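Local structure of CRISPR-associated endonuclease Cas12b (Alicyclobacillus acidoterrestris, 5U31) at residues 29-40 / 191-202. The protein is an RNA-guided CRISPR endonuclease that recognises a protospacer adjacent motif and uses a RuvC domain to cut invading DNA in bacterial antiviral defence. The protein carries 3 engineered substitutions. Residues are numbered along the deposited sequence; the frame is centred on the assembly and turned at random.
With SO4 (sulfate ion), chain F.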
ATOM      1  N   GLU A  29      -8.732  24.191  23.204  1.00 29.52           N
ATOM      2  CA  GLU A  29      -8.234  25.537  22.948  1.00 29.31           C
ATOM      3  C   GLU A  29      -7.347  25.572  21.714  1.00 28.77           C
ATOM      4  O   GLU A  29      -7.503  26.442  20.849  1.00 47.04           O
ATOM      5  CB  GLU A  29      -7.469  26.053  24.168  1.00 29.61           C
ATOM      6  CG  GLU A  29      -8.329  26.369  25.379  1.00 33.83           C
ATOM      7  CD  GLU A  29      -9.265  27.522  25.130  1.00 36.14           C
ATOM      8  OE1 GLU A  29      -8.853  28.461  24.433  1.00 37.62           O
ATOM      9  OE2 GLU A  29     -10.414  27.490  25.615  1.00 57.47           O
ATOM     10  N   VAL A  30      -6.399  24.641  21.621  1.00 28.61           N
ATOM     11  CA  VAL A  30      -5.480  24.642  20.490  1.00 28.16           C
ATOM     12  C   VAL A  30      -6.225  24.346  19.195  1.00 27.91           C
ATOM     13  O   VAL A  30      -5.900  24.893  18.136  1.00 41.02           O
ATOM     14  CB  VAL A  30      -4.332  23.646  20.733  1.00 28.12           C
ATOM     15  CG1 VAL A  30      -3.446  23.559  19.510  1.00 27.71           C
ATOM     16  CG2 VAL A  30      -3.509  24.089  21.929  1.00 28.43           C
ATOM     17  N   ASN A  31      -7.249  23.498  19.259  1.00 28.09           N
ATOM     18  CA  ASN A  31      -8.066  23.269  18.073  1.00 27.96           C
ATOM     19  C   ASN A  31      -8.860  24.515  17.705  1.00 31.22           C
ATOM     20  O   ASN A  31      -8.952  24.871  16.525  1.00 45.00           O
ATOM     21  CB  ASN A  31      -8.997  22.081  18.290  1.00 29.95           C
ATOM     22  CG  ASN A  31      -8.286  20.761  18.139  1.00 39.44           C
ATOM     23  OD1 ASN A  31      -8.101  20.273  17.027  1.00 39.05           O
ATOM     24  ND2 ASN A  31      -7.875  20.176  19.259  1.00 43.88           N
ATOM     25  N   ALA A  32      -9.441  25.193  18.697  1.00 34.69           N
ATOM     26  CA  ALA A  32     -10.166  26.424  18.403  1.00 28.49           C
ATOM     27  C   ALA A  32      -9.230  27.478  17.838  1.00 29.33           C
ATOM     28  O   ALA A  32      -9.580  28.184  16.885  1.00 28.14           O
ATOM     29  CB  ALA A  32     -10.859  26.942  19.657  1.00 28.95           C
ATOM     30  N   GLY A  33      -8.028  27.585  18.406  1.00 38.40           N
ATOM     31  CA  GLY A  33      -7.075  28.566  17.916  1.00 30.75           C
ATOM     32  C   GLY A  33      -6.663  28.300  16.482  1.00 27.54           C
ATOM     33  O   GLY A  33      -6.626  29.212  15.654  1.00 27.47           O
ATOM     34  N   VAL A  34      -6.356  27.040  16.170  1.00 27.37           N
ATOM     35  CA  VAL A  34      -5.976  26.691  14.803  1.00 32.98           C
ATOM     36  C   VAL A  34      -7.133  26.949  13.847  1.00 30.30           C
ATOM     37  O   VAL A  34      -6.941  27.478  12.746  1.00 31.42           O
ATOM     38  CB  VAL A  34      -5.499  25.229  14.734  1.00 26.97           C
ATOM     39  CG1 VAL A  34      -5.335  24.803  13.286  1.00 31.64           C
ATOM     40  CG2 VAL A  34      -4.190  25.067  15.470  1.00 26.93           C
ATOM     41  N   ARG A  35      -8.354  26.598  14.257  1.00 27.44           N
ATOM     42  CA  ARG A  35      -9.512  26.863  13.411  1.00 32.19           C
ATOM     43  C   ARG A  35      -9.688  28.358  13.171  1.00 29.32           C
ATOM     44  O   ARG A  35     -10.018  28.778  12.056  1.00 27.79           O
ATOM     45  CB  ARG A  35     -10.769  26.263  14.040  1.00 27.97           C
ATOM     46  CG  ARG A  35     -11.996  26.308  13.152  1.00 28.25           C
ATOM     47  CD  ARG A  35     -13.186  25.672  13.849  1.00 28.67           C
ATOM     48  NE  ARG A  35     -14.364  25.583  12.988  1.00 52.02           N
ATOM     49  CZ  ARG A  35     -14.750  24.475  12.362  1.00 48.62           C
ATOM     50  NH1 ARG A  35     -14.052  23.355  12.498  1.00 45.21           N
ATOM     51  NH2 ARG A  35     -15.837  24.484  11.600  1.00 49.53           N
ATOM     52  N   TYR A  36      -9.457  29.174  14.203  1.00 38.43           N
ATOM     53  CA  TYR A  36      -9.610  30.619  14.060  1.00 30.52           C
ATOM     54  C   TYR A  36      -8.658  31.171  13.004  1.00 27.76           C
ATOM     55  O   TYR A  36      -9.068  31.929  12.118  1.00 27.90           O
ATOM     56  CB  TYR A  36      -9.391  31.314  15.411  1.00 28.13           C
ATOM     57  CG  TYR A  36      -9.171  32.802  15.293  1.00 28.25           C
ATOM     58  CD1 TYR A  36      -7.906  33.352  15.458  1.00 28.10           C
ATOM     59  CD2 TYR A  36     -10.222  33.657  14.985  1.00 28.56           C
ATOM     60  CE1 TYR A  36      -7.698  34.714  15.332  1.00 28.25           C
ATOM     61  CE2 TYR A  36     -10.023  35.018  14.855  1.00 28.70           C
ATOM     62  CZ  TYR A  36      -8.761  35.538  15.030  1.00 28.54           C
ATOM     63  OH  TYR A  36      -8.560  36.888  14.903  1.00 28.73           O
ATOM     64  N   TYR A  37      -7.379  30.791  13.076  1.00 27.48           N
ATOM     65  CA  TYR A  37      -6.403  31.317  12.129  1.00 27.34           C
ATOM     66  C   TYR A  37      -6.587  30.704  10.748  1.00 27.26           C
ATOM     67  O   TYR A  37      -6.416  31.387   9.730  1.00 33.03           O
ATOM     68  CB  TYR A  37      -4.985  31.069  12.637  1.00 27.16           C
ATOM     69  CG  TYR A  37      -4.627  31.864  13.865  1.00 27.31           C
ATOM     70  CD1 TYR A  37      -4.506  33.247  13.815  1.00 28.01           C
ATOM     71  CD2 TYR A  37      -4.387  31.232  15.075  1.00 27.34           C
ATOM     72  CE1 TYR A  37      -4.167  33.981  14.947  1.00 29.36           C
ATOM     73  CE2 TYR A  37      -4.048  31.953  16.209  1.00 27.55           C
ATOM     74  CZ  TYR A  37      -3.943  33.323  16.140  1.00 30.20           C
ATOM     75  OH  TYR A  37      -3.610  34.025  17.274  1.00 32.89           O
ATOM     76  N   THR A  38      -6.922  29.416  10.691  1.00 27.17           N
ATOM     77  CA  THR A  38      -7.179  28.783   9.404  1.00 32.19           C
ATOM     78  C   THR A  38      -8.354  29.443   8.693  1.00 27.48           C
ATOM     79  O   THR A  38      -8.268  29.773   7.504  1.00 27.57           O
ATOM     80  CB  THR A  38      -7.420  27.288   9.598  1.00 27.07           C
ATOM     81  OG1 THR A  38      -6.247  26.695  10.168  1.00 35.45           O
ATOM     82  CG2 THR A  38      -7.703  26.629   8.277  1.00 27.11           C
ATOM     83  N   GLU A  39      -9.452  29.673   9.412  1.00 27.72           N
ATOM     84  CA  GLU A  39     -10.579  30.378   8.813  1.00 28.11           C
ATOM     85  C   GLU A  39     -10.180  31.769   8.331  1.00 28.21           C
ATOM     86  O   GLU A  39     -10.665  32.222   7.290  1.00 28.49           O
ATOM     87  CB  GLU A  39     -11.727  30.447   9.818  1.00 28.40           C
ATOM     88  CG  GLU A  39     -13.003  31.066   9.304  1.00 52.16           C
ATOM     89  CD  GLU A  39     -14.104  31.008  10.337  1.00 69.81           C
ATOM     90  OE1 GLU A  39     -14.263  29.946  10.972  1.00 68.53           O
ATOM     91  OE2 GLU A  39     -14.794  32.030  10.531  1.00 79.73           O
ATOM     92  N   TRP A  40      -9.278  32.447   9.052  1.00 28.60           N
ATOM     93  CA  TRP A  40      -8.778  33.740   8.591  1.00 28.17           C
ATOM     94  C   TRP A  40      -8.034  33.599   7.272  1.00 35.57           C
ATOM     95  O   TRP A  40      -8.252  34.374   6.334  1.00 30.19           O
ATOM     96  CB  TRP A  40      -7.863  34.363   9.645  1.00 28.04           C
ATOM     97  CG  TRP A  40      -8.472  35.544  10.310  1.00 32.98           C
ATOM     98  CD1 TRP A  40      -8.974  35.604  11.572  1.00 36.88           C
ATOM     99  CD2 TRP A  40      -8.669  36.841   9.738  1.00 36.99           C
ATOM    100  NE1 TRP A  40      -9.464  36.857  11.826  1.00 40.12           N
ATOM    101  CE2 TRP A  40      -9.288  37.637  10.715  1.00 35.52           C
ATOM    102  CE3 TRP A  40      -8.378  37.405   8.493  1.00 28.81           C
ATOM    103  CZ2 TRP A  40      -9.623  38.966  10.488  1.00 30.06           C
ATOM    104  CZ3 TRP A  40      -8.709  38.722   8.272  1.00 29.19           C
ATOM    105  CH2 TRP A  40      -9.328  39.488   9.261  1.00 29.42           C
ATOM    106  N   LEU A 191      -4.139  42.957  12.385  1.00 39.79           N
ATOM    107  CA  LEU A 191      -5.125  42.358  11.494  1.00 29.47           C
ATOM    108  C   LEU A 191      -5.992  41.368  12.255  1.00 29.27           C
ATOM    109  O   LEU A 191      -7.224  41.470  12.246  1.00 39.27           O
ATOM    110  CB  LEU A 191      -4.426  41.662  10.325  1.00 29.25           C
ATOM    111  CG  LEU A 191      -5.100  41.554   8.950  1.00 33.05           C
ATOM    112  CD1 LEU A 191      -4.776  40.211   8.319  1.00 29.01           C
ATOM    113  CD2 LEU A 191      -6.602  41.781   8.988  1.00 29.59           C
HETATM  114  N   MSE A 192      -5.359  40.419  12.934  1.00 33.53           N
HETATM  115  CA  MSE A 192      -6.051  39.355  13.637  1.00 39.91           C
HETATM  116  C   MSE A 192      -5.911  39.515  15.135  1.00 42.30           C
HETATM  117  O   MSE A 192      -5.241  40.427  15.614  1.00 42.25           O
HETATM  118  CB  MSE A 192      -5.498  37.998  13.221  1.00 33.15           C
HETATM  119  CG  MSE A 192      -5.510  37.756  11.736  1.00 45.22           C
HETATM  120 SE   MSE A 192      -4.294  36.311  11.275  1.00 52.71          SE
HETATM  121  CE  MSE A 192      -4.601  36.260   9.358  1.00 67.27           C
ATOM    122  N   ARG A 193      -6.525  38.605  15.874  1.00 28.86           N
ATOM    123  CA  ARG A 193      -6.452  38.624  17.322  1.00 29.03           C
ATOM    124  C   ARG A 193      -5.436  37.602  17.804  1.00 29.48           C
ATOM    125  O   ARG A 193      -5.142  36.618  17.123  1.00 37.15           O
ATOM    126  CB  ARG A 193      -7.823  38.337  17.934  1.00 29.24           C
ATOM    127  CG  ARG A 193      -8.956  38.994  17.168  1.00 29.46           C
ATOM    128  CD  ARG A 193     -10.295  38.800  17.837  1.00 29.77           C
ATOM    129  NE  ARG A 193     -10.697  40.014  18.530  1.00 48.87           N
ATOM    130  CZ  ARG A 193     -11.398  40.988  17.965  1.00 40.41           C
ATOM    131  NH1 ARG A 193     -11.782  40.877  16.703  1.00 30.42           N
ATOM    132  NH2 ARG A 193     -11.720  42.066  18.664  1.00 49.92           N
ATOM    133  N   VAL A 194      -4.876  37.861  18.980  1.00 32.77           N
ATOM    134  CA  VAL A 194      -4.141  36.833  19.703  1.00 28.92           C
ATOM    135  C   VAL A 194      -5.181  35.962  20.396  1.00 31.69           C
ATOM    136  O   VAL A 194      -5.875  36.421  21.305  1.00 54.45           O
ATOM    137  CB  VAL A 194      -3.152  37.435  20.702  1.00 29.23           C
ATOM    138  CG1 VAL A 194      -2.468  36.336  21.470  1.00 29.22           C
ATOM    139  CG2 VAL A 194      -2.129  38.276  19.967  1.00 29.22           C
ATOM    140  N   TYR A 195      -5.301  34.709  19.949  1.00 28.72           N
ATOM    141  CA  TYR A 195      -6.378  33.842  20.415  1.00 28.82           C
ATOM    142  C   TYR A 195      -6.437  33.775  21.937  1.00 29.21           C
ATOM    143  O   TYR A 195      -7.514  33.890  22.531  1.00 29.53           O
ATOM    144  CB  TYR A 195      -6.226  32.436  19.838  1.00 28.50           C
ATOM    145  CG  TYR A 195      -7.251  31.488  20.415  1.00 33.46           C
ATOM    146  CD1 TYR A 195      -6.960  30.712  21.530  1.00 44.62           C
ATOM    147  CD2 TYR A 195      -8.524  31.402  19.872  1.00 28.74           C
ATOM    148  CE1 TYR A 195      -7.900  29.873  22.073  1.00 29.10           C
ATOM    149  CE2 TYR A 195      -9.471  30.556  20.411  1.00 35.85           C
ATOM    150  CZ  TYR A 195      -9.153  29.794  21.511  1.00 31.77           C
ATOM    151  OH  TYR A 195     -10.092  28.948  22.055  1.00 40.07           O
ATOM    152  N   THR A 196      -5.292  33.556  22.587  1.00 29.26           N
ATOM    153  CA  THR A 196      -5.307  33.457  24.042  1.00 29.71           C
ATOM    154  C   THR A 196      -5.735  34.769  24.680  1.00 33.00           C
ATOM    155  O   THR A 196      -6.418  34.764  25.709  1.00 33.50           O
ATOM    156  CB  THR A 196      -3.942  33.028  24.582  1.00 29.77           C
ATOM    157  OG1 THR A 196      -2.924  33.914  24.103  1.00 37.83           O
ATOM    158  CG2 THR A 196      -3.623  31.607  24.157  1.00 29.47           C
ATOM    159  N   ASP A 197      -5.372  35.895  24.078  1.00 30.04           N
ATOM    160  CA  ASP A 197      -5.738  37.204  24.614  1.00 30.44           C
ATOM    161  C   ASP A 197      -6.938  37.774  23.861  1.00 30.40           C
ATOM    162  O   ASP A 197      -6.899  38.863  23.300  1.00 48.53           O
ATOM    163  CB  ASP A 197      -4.540  38.147  24.557  1.00 38.58           C
ATOM    164  CG  ASP A 197      -4.776  39.431  25.314  1.00 44.35           C
ATOM    165  OD1 ASP A 197      -5.046  40.461  24.666  1.00 41.99           O
ATOM    166  OD2 ASP A 197      -4.719  39.404  26.561  1.00 48.52           O
ATOM    167  N   SER A 198      -8.032  37.015  23.863  1.00 30.42           N
ATOM    168  CA  SER A 198      -9.224  37.407  23.127  1.00 30.45           C
ATOM    169  C   SER A 198     -10.443  36.753  23.759  1.00 30.77           C
ATOM    170  O   SER A 198     -10.332  35.748  24.462  1.00 30.83           O
ATOM    171  CB  SER A 198      -9.128  37.012  21.651  1.00 29.97           C
ATOM    172  OG  SER A 198      -9.318  35.616  21.501  1.00 29.76           O
ATOM    173  N   GLU A 199     -11.618  37.320  23.474  1.00 38.22           N
ATOM    174  CA  GLU A 199     -12.852  36.823  24.074  1.00 31.45           C
ATOM    175  C   GLU A 199     -13.164  35.379  23.704  1.00 31.24           C
ATOM    176  O   GLU A 199     -14.100  34.807  24.272  1.00 31.63           O
ATOM    177  CB  GLU A 199     -14.039  37.699  23.674  1.00 42.63           C
ATOM    178  CG  GLU A 199     -14.082  39.072  24.322  1.00 66.41           C
ATOM    179  CD  GLU A 199     -15.338  39.846  23.950  1.00 95.38           C
ATOM    180  OE1 GLU A 199     -16.120  39.351  23.107  1.00105.00           O
ATOM    181  OE2 GLU A 199     -15.546  40.947  24.500  1.00104.11           O
HETATM  182  N   MSE A 200     -12.418  34.778  22.783  1.00 33.91           N
HETATM  183  CA  MSE A 200     -12.684  33.410  22.345  1.00 30.51           C
HETATM  184  C   MSE A 200     -12.368  32.351  23.391  1.00 30.63           C
HETATM  185  O   MSE A 200     -13.001  31.294  23.419  1.00 48.04           O
HETATM  186  CB  MSE A 200     -11.886  33.105  21.083  1.00 29.93           C
HETATM  187  CG  MSE A 200     -12.646  33.326  19.798  1.00 37.81           C
HETATM  188 SE   MSE A 200     -11.430  33.427  18.287  1.00 66.70          SE
HETATM  189  CE  MSE A 200     -11.140  35.352  18.260  1.00 69.15           C
ATOM    190  N   SER A 201     -11.377  32.619  24.236  1.00 33.96           N
ATOM    191  CA  SER A 201     -10.929  31.666  25.240  1.00 36.26           C
ATOM    192  C   SER A 201     -11.346  32.134  26.625  1.00 45.34           C
ATOM    193  O   SER A 201     -11.240  33.320  26.953  1.00 54.21           O
ATOM    194  CB  SER A 201      -9.410  31.472  25.194  1.00 41.63           C
ATOM    195  OG  SER A 201      -8.724  32.608  25.682  1.00 55.45           O
ATOM    196  N   SER A 202     -11.826  31.191  27.430  1.00 45.17           N
ATOM    197  CA  SER A 202     -12.233  31.458  28.799  1.00 34.29           C
ATOM    198  C   SER A 202     -11.169  31.044  29.809  1.00 38.22           C
ATOM    199  O   SER A 202     -11.415  31.103  31.018  1.00 43.30           O
ATOM    200  CB  SER A 202     -13.555  30.747  29.092  1.00 43.92           C
ATOM    201  OG  SER A 202     -13.474  29.375  28.745  1.00 60.12           O
TER
HETATM  202  S   SO4 F1201     -12.111  38.780  14.044  1.00 55.68           S
HETATM  203  O1  SO4 F1201     -12.619  37.773  13.115  1.00 54.81           O
HETATM  204  O2  SO4 F1201     -12.713  40.067  13.706  1.00 74.88           O
HETATM  205  O3  SO4 F1201     -12.463  38.398  15.409  1.00 51.73           O
HETATM  206  O4  SO4 F1201     -10.659  38.895  13.935  1.00 42.51           O
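Y195 lays its ring against the backbone of helix 17-45 at G33, and the pair illustrates how an aromatic-rich helix face can hold an irregular loop inside the helical REC1 domain of Cas12b. With no side chain on G33, its CA sits over one face of the ring, 3.9 Å from the centroid. With chi1 at 174°, the Y195 side chain is swung away from its own backbone N, and its hydroxyl arrives at E29. There the hydroxyl donates to E29 OE1 (2.7 Å), reaching it from above the carboxylate plane, while the carboxylate and ring planes stand 44° apart.

Farther along, two tyrosines of the helix itself receive loop amides on their hydroxyls: R193 N points at Y36 OH (2.8 Å, N-H...O 158°) and Y195 N at Y37 OH (3.2 Å). Two selenomethionines touch these rings. M200 crosses Y36 at about a right angle, its CE over one face, whereas M192 brings SE to the edge of Y37 in a Met-aromatic contact. M192, extended beyond CG, also runs antiparallel to the W40 side chain, placing CG over the five-membered ring (3.8 Å from the centroid).

Beyond the segments, helix 66-83 packs on W40 and L191, and F222 meets Y37 edge-to-face. R193 forms a salt bridge with E83 through NH2, while its NH1 bonds to O3 of a sulfate that probably came from the crystallisation liquor. A single sulfate oxygen, O4, accepts from both Y36 OH (3.1 Å) and W40 NE1 (3.2 Å).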